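Local coordinates for protein DNA helicase RecQ (Deinococcus radiodurans, PDB 4Q48) that probably couples ATP hydrolysis to 3'-5' translocation along DNA and so unwinds duplex DNA, a RecQ-family activity used in DNA repair and recombination, at residues L13-T18 and Y56-L61; Q34-G39 and P175-T180; P64-V69 and D108-G113. All coordinates share one frame; numbering follows the deposited sequence.

Contact 1: residues L13-T18 and Y56-L61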
loop_
_atom_site.group_PDB
_atom_site.type_symbol
_atom_site.label_atom_id
_atom_site.label_comp_id
_atom_site.label_asym_id
_atom_site.label_seq_id
_atom_site.Cartn_x
_atom_site.Cartn_y
_atom_site.Cartn_z
ATOM N N LEU A 13 20.470 14.951 -14.487
ATOM C CA LEU A 13 19.941 16.285 -14.246
ATOM C C LEU A 13 19.683 17.097 -15.500
ATOM O O LEU A 13 18.699 17.830 -15.558
ATOM C CB LEU A 13 20.875 17.061 -13.317
ATOM C CG LEU A 13 20.890 16.539 -11.875
ATOM C CD1 LEU A 13 22.006 17.191 -11.052
ATOM C CD2 LEU A 13 19.520 16.718 -11.197
ATOM N N HIS A 14 20.556 17.005 -16.492
ATOM C CA HIS A 14 20.292 17.718 -17.740
ATOM C C HIS A 14 18.992 17.232 -18.388
ATOM O O HIS A 14 18.215 18.029 -18.914
ATOM C CB HIS A 14 21.460 17.567 -18.714
ATOM C CG HIS A 14 21.206 18.175 -20.057
ATOM N ND1 HIS A 14 20.514 17.522 -21.053
ATOM C CD2 HIS A 14 21.575 19.369 -20.579
ATOM C CE1 HIS A 14 20.455 18.291 -22.125
ATOM N NE2 HIS A 14 21.093 19.417 -21.865
ATOM N N LEU A 15 18.760 15.921 -18.355
ATOM C CA LEU A 15 17.553 15.361 -18.946
ATOM C C LEU A 15 16.357 15.622 -18.038
ATOM O O LEU A 15 15.251 15.867 -18.516
ATOM C CB LEU A 15 17.711 13.860 -19.217
ATOM C CG LEU A 15 18.496 13.471 -20.478
ATOM C CD1 LEU A 15 18.780 11.984 -20.495
ATOM C CD2 LEU A 15 17.774 13.868 -21.743
ATOM N N LEU A 16 16.603 15.577 -16.731
ATOM C CA LEU A 16 15.566 15.817 -15.737
ATOM C C LEU A 16 14.789 17.085 -16.058
ATOM O O LEU A 16 13.559 17.055 -16.115
ATOM C CB LEU A 16 16.172 15.891 -14.333
ATOM C CG LEU A 16 15.182 15.949 -13.166
ATOM C CD1 LEU A 16 14.292 14.727 -13.197
ATOM C CD2 LEU A 16 15.923 16.018 -11.832
ATOM N N GLN A 17 15.470 18.206 -16.266
ATOM C CA GLN A 17 14.703 19.423 -16.479
ATOM C C GLN A 17 14.595 19.842 -17.959
ATOM O O GLN A 17 13.753 20.678 -18.300
ATOM C CB GLN A 17 15.234 20.579 -15.636
ATOM C CG GLN A 17 14.128 21.625 -15.443
ATOM C CD GLN A 17 14.333 22.563 -14.279
ATOM O OE1 GLN A 17 15.432 22.696 -13.744
ATOM N NE2 GLN A 17 13.252 23.211 -13.861
ATOM N N THR A 18 15.377 19.248 -18.855
ATOM C CA THR A 18 15.126 19.497 -20.278
ATOM C C THR A 18 13.898 18.712 -20.753
ATOM O O THR A 18 13.438 18.888 -21.887
ATOM C CB THR A 18 16.348 19.134 -21.181
ATOM O OG1 THR A 18 16.188 19.736 -22.471
ATOM C CG2 THR A 18 16.469 17.636 -21.376
ATOM N N TYR A 56 12.117 4.750 -13.974
ATOM C CA TYR A 56 12.562 3.882 -15.045
ATOM C C TYR A 56 12.672 4.630 -16.360
ATOM O O TYR A 56 13.503 4.289 -17.194
ATOM C CB TYR A 56 11.653 2.662 -15.199
ATOM C CG TYR A 56 10.211 2.947 -15.507
ATOM C CD1 TYR A 56 9.802 3.298 -16.789
ATOM C CD2 TYR A 56 9.239 2.814 -14.522
ATOM C CE1 TYR A 56 8.459 3.547 -17.068
ATOM C CE2 TYR A 56 7.899 3.057 -14.791
ATOM C CZ TYR A 56 7.509 3.422 -16.058
ATOM O OH TYR A 56 6.170 3.653 -16.313
ATOM N N GLN A 57 11.838 5.640 -16.553
ATOM C CA GLN A 57 11.845 6.421 -17.787
ATOM C C GLN A 57 13.160 7.160 -17.972
ATOM O O GLN A 57 13.730 7.184 -19.058
ATOM C CB GLN A 57 10.700 7.421 -17.768
ATOM C CG GLN A 57 9.337 6.794 -17.942
ATOM C CD GLN A 57 8.222 7.785 -17.714
ATOM O OE1 GLN A 57 8.380 8.763 -16.991
ATOM N NE2 GLN A 57 7.102 7.559 -18.360
ATOM N N LEU A 58 13.653 7.748 -16.893
ATOM C CA LEU A 58 14.889 8.509 -16.945
ATOM C C LEU A 58 16.089 7.564 -17.133
ATOM O O LEU A 58 16.914 7.793 -18.016
ATOM C CB LEU A 58 15.027 9.379 -15.690
ATOM C CG LEU A 58 16.177 10.367 -15.569
ATOM C CD1 LEU A 58 16.465 11.031 -16.889
ATOM C CD2 LEU A 58 15.817 11.409 -14.531
ATOM N N PRO A 59 16.189 6.497 -16.310
ATOM C CA PRO A 59 17.238 5.524 -16.628
ATOM C C PRO A 59 17.138 4.977 -18.062
ATOM O O PRO A 59 18.182 4.764 -18.681
ATOM C CB PRO A 59 17.001 4.409 -15.603
ATOM C CG PRO A 59 16.339 5.093 -14.460
ATOM C CD PRO A 59 15.470 6.135 -15.071
ATOM N N SER A 60 15.936 4.751 -18.587
ATOM C CA SER A 60 15.823 4.289 -19.969
ATOM C C SER A 60 16.435 5.312 -20.945
ATOM O O SER A 60 17.018 4.946 -21.976
ATOM C CB SER A 60 14.373 3.978 -20.331
ATOM O OG SER A 60 13.824 2.949 -19.499
ATOM N N LEU A 61 16.360 6.589 -20.605
ATOM C CA LEU A 61 16.978 7.598 -21.458
ATOM C C LEU A 61 18.493 7.641 -21.266
ATOM O O LEU A 61 19.247 8.017 -22.172
ATOM C CB LEU A 61 16.391 8.982 -21.194
ATOM C CG LEU A 61 14.931 9.165 -21.598
ATOM C CD1 LEU A 61 14.530 10.627 -21.432
ATOM C CD2 LEU A 61 14.646 8.639 -23.006
#
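Leu15 and Leu16 of helix 10-20 meet Leu58 and Leu61 of helix 50-62 in a purely apolar contact. The buried part is the crossing of Leu16 and Leu58. Their side chains stand at about a right angle. Leu16 CD1 touches Leu58 CD2 at 3.9 Å. Leu58 CB does not aim at helix 10-20. With CG anti to the backbone N (chi1 -174°), its end swings toward that helix, and the two methyls divide the work. CD2 takes Leu16, while Leu58 CD1 lies against Leu15 CB at 3.9 Å. Phe25, in the loop after helix 10-20, packs on both Leu16 and Leu58.

The other end is more open. Leu15 and Leu61 are both partly exposed, and they meet at an oblique angle. Here the tip of one residue rests on the base of the other, Leu15 CD1 on Leu61 CB at 3.9 Å. His14, Gln17 and Thr18 of helix 10-20 are exposed and take no part.

The segment axes come no closer than 10.5 Å, and their directions differ by 122°. The nearest CA atoms, those of Leu16 and Leu58, are 7.4 Å apart. Side chains bridge this gap without the backbones meeting. The contact joins the N-terminal helix to the helix that begins in the P-loop of the first RecA-like domain. Leu16 is also about 5 Å, side chain to side chain, from Tyr22 and Ala24. These bind ADP in another structure of this protein; none is bound here. Between these segments the attachment is leucine packing, with no polar bond to set its direction.

Contact 2: residues Q34-G39 and P175-T180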
loop_
_atom_site.group_PDB
_atom_site.type_symbol
_atom_site.label_atom_id
_atom_site.label_comp_id
_atom_site.label_asym_id
_atom_site.label_seq_id
_atom_site.Cartn_x
_atom_site.Cartn_y
_atom_site.Cartn_z
ATOM N N GLN A 34 20.285 6.634 -10.089
ATOM C CA GLN A 34 21.697 6.252 -10.192
ATOM C C GLN A 34 21.925 4.744 -10.130
ATOM O O GLN A 34 22.802 4.201 -10.777
ATOM C CB GLN A 34 22.504 6.928 -9.089
ATOM C CG GLN A 34 24.003 6.809 -9.253
ATOM C CD GLN A 34 24.755 7.449 -8.102
ATOM O OE1 GLN A 34 24.483 7.166 -6.930
ATOM N NE2 GLN A 34 25.689 8.338 -8.428
ATOM N N GLN A 35 21.089 4.047 -9.397
ATOM C CA GLN A 35 21.348 2.648 -9.138
ATOM C C GLN A 35 20.964 1.828 -10.377
ATOM O O GLN A 35 21.643 0.854 -10.724
ATOM C CB GLN A 35 20.567 2.205 -7.896
ATOM C CG GLN A 35 20.118 0.763 -7.891
ATOM C CD GLN A 35 21.211 -0.176 -7.463
ATOM O OE1 GLN A 35 22.224 0.257 -6.911
ATOM N NE2 GLN A 35 21.026 -1.470 -7.730
ATOM N N VAL A 36 19.904 2.248 -11.065
ATOM C CA VAL A 36 19.412 1.510 -12.219
ATOM C C VAL A 36 20.203 1.951 -13.452
ATOM O O VAL A 36 20.388 1.184 -14.378
ATOM C CB VAL A 36 17.892 1.707 -12.423
ATOM C CG1 VAL A 36 17.375 0.797 -13.528
ATOM C CG2 VAL A 36 17.151 1.348 -11.154
ATOM N N ALA A 37 20.686 3.184 -13.468
ATOM C CA ALA A 37 21.453 3.627 -14.626
ATOM C C ALA A 37 22.836 2.984 -14.669
ATOM O O ALA A 37 23.332 2.669 -15.748
ATOM C CB ALA A 37 21.580 5.133 -14.638
ATOM N N GLU A 38 23.437 2.746 -13.504
ATOM C CA GLU A 38 24.738 2.080 -13.428
ATOM C C GLU A 38 24.580 0.567 -13.523
ATOM O O GLU A 38 25.472 -0.178 -13.118
ATOM C CB GLU A 38 25.467 2.428 -12.125
ATOM C CG GLU A 38 25.992 3.853 -12.022
ATOM C CD GLU A 38 26.642 4.151 -10.656
ATOM O OE1 GLU A 38 26.326 3.459 -9.652
ATOM O OE2 GLU A 38 27.435 5.117 -10.572
ATOM N N GLY A 39 23.442 0.114 -14.037
ATOM C CA GLY A 39 23.208 -1.298 -14.290
ATOM C C GLY A 39 22.676 -2.134 -13.145
ATOM O O GLY A 39 22.599 -3.362 -13.258
ATOM N N PRO A 175 19.400 -4.897 -16.182
ATOM C CA PRO A 175 18.833 -4.400 -14.919
ATOM C C PRO A 175 17.331 -4.639 -14.801
ATOM O O PRO A 175 16.625 -4.554 -15.808
ATOM C CB PRO A 175 19.112 -2.886 -14.976
ATOM C CG PRO A 175 20.182 -2.720 -15.959
ATOM C CD PRO A 175 19.966 -3.798 -16.986
ATOM N N ARG A 176 16.872 -4.934 -13.587
ATOM C CA ARG A 176 15.451 -5.085 -13.279
ATOM C C ARG A 176 15.046 -4.068 -12.215
ATOM O O ARG A 176 15.561 -4.120 -11.098
ATOM C CB ARG A 176 15.130 -6.474 -12.728
ATOM C CG ARG A 176 14.745 -7.514 -13.731
ATOM C CD ARG A 176 14.562 -8.884 -13.067
ATOM N NE ARG A 176 15.576 -9.205 -12.058
ATOM C CZ ARG A 176 16.810 -9.612 -12.321
ATOM N NH1 ARG A 176 17.212 -9.743 -13.579
ATOM N NH2 ARG A 176 17.645 -9.874 -11.326
ATOM N N VAL A 177 14.124 -3.160 -12.513
ATOM C CA VAL A 177 13.594 -2.345 -11.423
ATOM C C VAL A 177 12.090 -2.578 -11.298
ATOM O O VAL A 177 11.342 -2.508 -12.280
ATOM C CB VAL A 177 13.910 -0.834 -11.604
ATOM C CG1 VAL A 177 13.275 -0.271 -12.874
ATOM C CG2 VAL A 177 13.450 -0.065 -10.392
ATOM N N ALA A 178 11.673 -2.944 -10.094
ATOM C CA ALA A 178 10.266 -3.225 -9.800
ATOM C C ALA A 178 9.717 -2.117 -8.925
ATOM O O ALA A 178 10.306 -1.757 -7.903
ATOM C CB ALA A 178 10.093 -4.596 -9.128
ATOM N N LEU A 179 8.612 -1.532 -9.350
ATOM C CA LEU A 179 8.047 -0.423 -8.606
ATOM C C LEU A 179 6.617 -0.715 -8.182
ATOM O O LEU A 179 5.854 -1.332 -8.939
ATOM C CB LEU A 179 8.099 0.855 -9.446
ATOM C CG LEU A 179 9.373 1.088 -10.266
ATOM C CD1 LEU A 179 9.158 0.603 -11.701
ATOM C CD2 LEU A 179 9.781 2.544 -10.237
ATOM N N THR A 180 6.268 -0.377 -6.947
ATOM C CA THR A 180 4.889 -0.584 -6.515
ATOM C C THR A 180 4.395 0.557 -5.618
ATOM O O THR A 180 5.186 1.309 -5.036
ATOM C CB THR A 180 4.703 -1.948 -5.784
ATOM O OG1 THR A 180 3.314 -2.152 -5.477
ATOM C CG2 THR A 180 5.537 -2.019 -4.515
#
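A Schellman motif ends helix 29-37 beside the start of a core strand of the first RecA-like domain. Gly39, with positive phi (86°), is its C' residue. Gly39 N bonds to Val36 O at 3.3 Å, and Gly40 N reaches back to Gln35 O. The turn presents backbone to Pro175. Pro175 CG lies 3.7 Å from Gly39 O and also 3.7 Å from Gly39 CA, so the ring packs on the glycine main chain.

Val36 uses both methyls, one for each strand-side residue. Val36 CG1 is anti to the backbone N (chi1 -173°) and faces Pro175 CB loosely, at 4.3 Å. Val36 CG2 meets Val177 CB at 3.9 Å and Val177 CG2 at 4.0 Å. The two valine side chains cross at about a right angle. No hydrogen bond joins the segments, so the helix end sits on the strand by apolar packing.

Strand 176-180 lies between strands 139-145 and 42-45 in the parallel sheet. Ala42 of strand 42-45 touches both Val36 and Val177, while Ala143 and Tyr56 of helix 50-62 also touch Val177. Val36 packs on Pro59 as well, which brings helix 29-37 against helix 50-62.

Contact 3: residues P64-V69 and D108-G113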
loop_
_atom_site.group_PDB
_atom_site.type_symbol
_atom_site.label_atom_id
_atom_site.label_comp_id
_atom_site.label_asym_id
_atom_site.label_seq_id
_atom_site.Cartn_x
_atom_site.Cartn_y
_atom_site.Cartn_z
ATOM N N PRO A 64 21.954 3.158 -23.109
ATOM C CA PRO A 64 21.683 2.934 -24.529
ATOM C C PRO A 64 20.618 1.868 -24.702
ATOM O O PRO A 64 20.626 0.868 -24.000
ATOM C CB PRO A 64 23.030 2.446 -25.084
ATOM C CG PRO A 64 24.016 2.745 -24.042
ATOM C CD PRO A 64 23.300 2.698 -22.741
ATOM N N GLY A 65 19.709 2.086 -25.632
ATOM C CA GLY A 65 18.683 1.108 -25.914
ATOM C C GLY A 65 17.396 1.396 -25.174
ATOM O O GLY A 65 17.292 2.373 -24.412
ATOM N N THR A 66 16.423 0.524 -25.421
ATOM C CA THR A 66 15.040 0.709 -25.044
ATOM C C THR A 66 14.700 0.162 -23.651
ATOM O O THR A 66 15.052 -0.978 -23.331
ATOM C CB THR A 66 14.161 0.013 -26.052
ATOM O OG1 THR A 66 14.555 0.419 -27.367
ATOM C CG2 THR A 66 12.675 0.287 -25.795
ATOM N N GLY A 67 14.007 0.964 -22.836
ATOM C CA GLY A 67 13.425 0.474 -21.604
ATOM C C GLY A 67 12.204 -0.387 -21.877
ATOM O O GLY A 67 11.304 0.004 -22.594
ATOM N N ILE A 68 12.155 -1.562 -21.273
ATOM C CA ILE A 68 11.032 -2.461 -21.483
ATOM C C ILE A 68 10.176 -2.409 -20.229
ATOM O O ILE A 68 10.571 -2.926 -19.196
ATOM C CB ILE A 68 11.508 -3.911 -21.747
ATOM C CG1 ILE A 68 12.490 -3.953 -22.914
ATOM C CG2 ILE A 68 10.342 -4.813 -22.036
ATOM C CD1 ILE A 68 11.927 -3.366 -24.186
ATOM N N VAL A 69 9.008 -1.786 -20.318
ATOM C CA VAL A 69 8.160 -1.570 -19.139
ATOM C C VAL A 69 7.026 -2.583 -19.134
ATOM O O VAL A 69 6.225 -2.642 -20.060
ATOM C CB VAL A 69 7.572 -0.128 -19.090
ATOM C CG1 VAL A 69 6.890 0.134 -17.781
ATOM C CG2 VAL A 69 8.656 0.902 -19.309
ATOM N N ASP A 108 9.555 -3.827 -35.434
ATOM C CA ASP A 108 10.624 -3.323 -36.301
ATOM C C ASP A 108 11.290 -2.151 -35.626
ATOM O O ASP A 108 12.511 -2.018 -35.617
ATOM C CB ASP A 108 10.106 -2.858 -37.672
ATOM C CG ASP A 108 10.102 -3.962 -38.727
ATOM O OD1 ASP A 108 10.208 -5.168 -38.382
ATOM O OD2 ASP A 108 9.973 -3.601 -39.923
ATOM N N ALA A 109 10.457 -1.325 -35.009
ATOM C CA ALA A 109 10.937 -0.100 -34.423
ATOM C C ALA A 109 11.780 -0.418 -33.207
ATOM O O ALA A 109 12.819 0.206 -32.980
ATOM C CB ALA A 109 9.752 0.804 -34.072
ATOM N N LEU A 110 11.358 -1.439 -32.467
ATOM C CA LEU A 110 12.132 -1.941 -31.353
ATOM C C LEU A 110 13.505 -2.439 -31.837
ATOM O O LEU A 110 14.562 -2.055 -31.310
ATOM C CB LEU A 110 11.362 -3.067 -30.660
ATOM C CG LEU A 110 12.068 -3.846 -29.552
ATOM C CD1 LEU A 110 12.345 -2.953 -28.343
ATOM C CD2 LEU A 110 11.246 -5.060 -29.145
ATOM N N LEU A 111 13.491 -3.253 -32.888
ATOM C CA LEU A 111 14.717 -3.856 -33.373
ATOM C C LEU A 111 15.687 -2.825 -33.915
ATOM O O LEU A 111 16.902 -3.026 -33.830
ATOM C CB LEU A 111 14.403 -4.929 -34.418
ATOM C CG LEU A 111 13.839 -6.151 -33.685
ATOM C CD1 LEU A 111 13.349 -7.266 -34.583
ATOM C CD2 LEU A 111 14.898 -6.657 -32.750
ATOM N N ARG A 112 15.163 -1.716 -34.439
ATOM C CA ARG A 112 16.002 -0.682 -35.066
ATOM C C ARG A 112 16.499 0.380 -34.098
ATOM O O ARG A 112 17.128 1.367 -34.524
ATOM C CB ARG A 112 15.229 0.033 -36.186
ATOM C CG ARG A 112 15.224 -0.640 -37.543
ATOM C CD ARG A 112 14.675 0.319 -38.603
ATOM N NE ARG A 112 15.429 0.224 -39.856
ATOM C CZ ARG A 112 16.540 0.910 -40.117
ATOM N NH1 ARG A 112 17.032 1.767 -39.235
ATOM N NH2 ARG A 112 17.158 0.757 -41.277
ATOM N N GLY A 113 16.294 0.133 -32.802
ATOM C CA GLY A 113 16.738 1.035 -31.746
ATOM C C GLY A 113 15.987 2.365 -31.790
ATOM O O GLY A 113 16.493 3.395 -31.387
#
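A single methyl group, Leu110 CD1, makes every close side-chain approach between Leu110 of helix 100-111 and strand 66-70. It meets Thr66 and Ile68, two residues apart on the strand. Thr66 CG2 lies 4.1 Å from Leu110 CD1, and Ile68 CD1 lies 4.2 Å from Leu110 CD1. These are loose van der Waals distances. The surface buried between the segments is small, 116 Å² in all.

The side chains approach in different ways. Leu110 crosses Thr66 obliquely and Ile68 at about a right angle. The bond from the helix to Leu110 CB does not aim at the strand. A chi1 of 173° swings CG away from the backbone N and carries CD1 across. Ile68 behaves alike: its CB leaves to one side, and only the far end, CD1, comes near the leucine. Thr66 instead points at the helix from its base.

Thr66 OG1 is also 4.1 Å from Leu110 CD1, but its polar need is met elsewhere. It hydrogen-bonds Leu115 O, in the loop between helix 100-111 and strand 117-120. Leu110 CD1 thus lies against both branches of the threonine, while the hydroxyl also links that loop to the strand.

Just past Leu110 the helix closes in a Schellman motif. Gly113, with positive phi (66°), is the C' residue. Gly113 N bonds to Leu110 O at 3.2 Å, and Asp114 N bonds to Ala109 O. The chain then turns into strand 117-120.

This is structural packing far from the ADP and zinc sites. Strand 66-70 runs between strands 117-120 and 139-145, with Leu118 against Thr66 and Ile68. Ala137, in the loop leading to strand 139-145, also packs on Leu110.

From the N terminus, helix 10-20 leads to helix 29-37 and then, through strand 42-45, to helix 50-62, where contact 1 closes the first loop. Contact 2 opens at 34-39, inside that loop, and closes only at 175-180, so the two cross. Contact 3 opens soon after contact 1 has closed. It ends at 108-113 and is nested within the long loop of contact 2. Helix 50-62 joins the set: Tyr56 packs on Leu179 and on Val69, and Ser60 lies against Gly67. Contacts 2 and 3 do not touch but reach the same parallel sheet. Together they tie the N-terminal helix, three further helices and two strands into the first RecA-like domain.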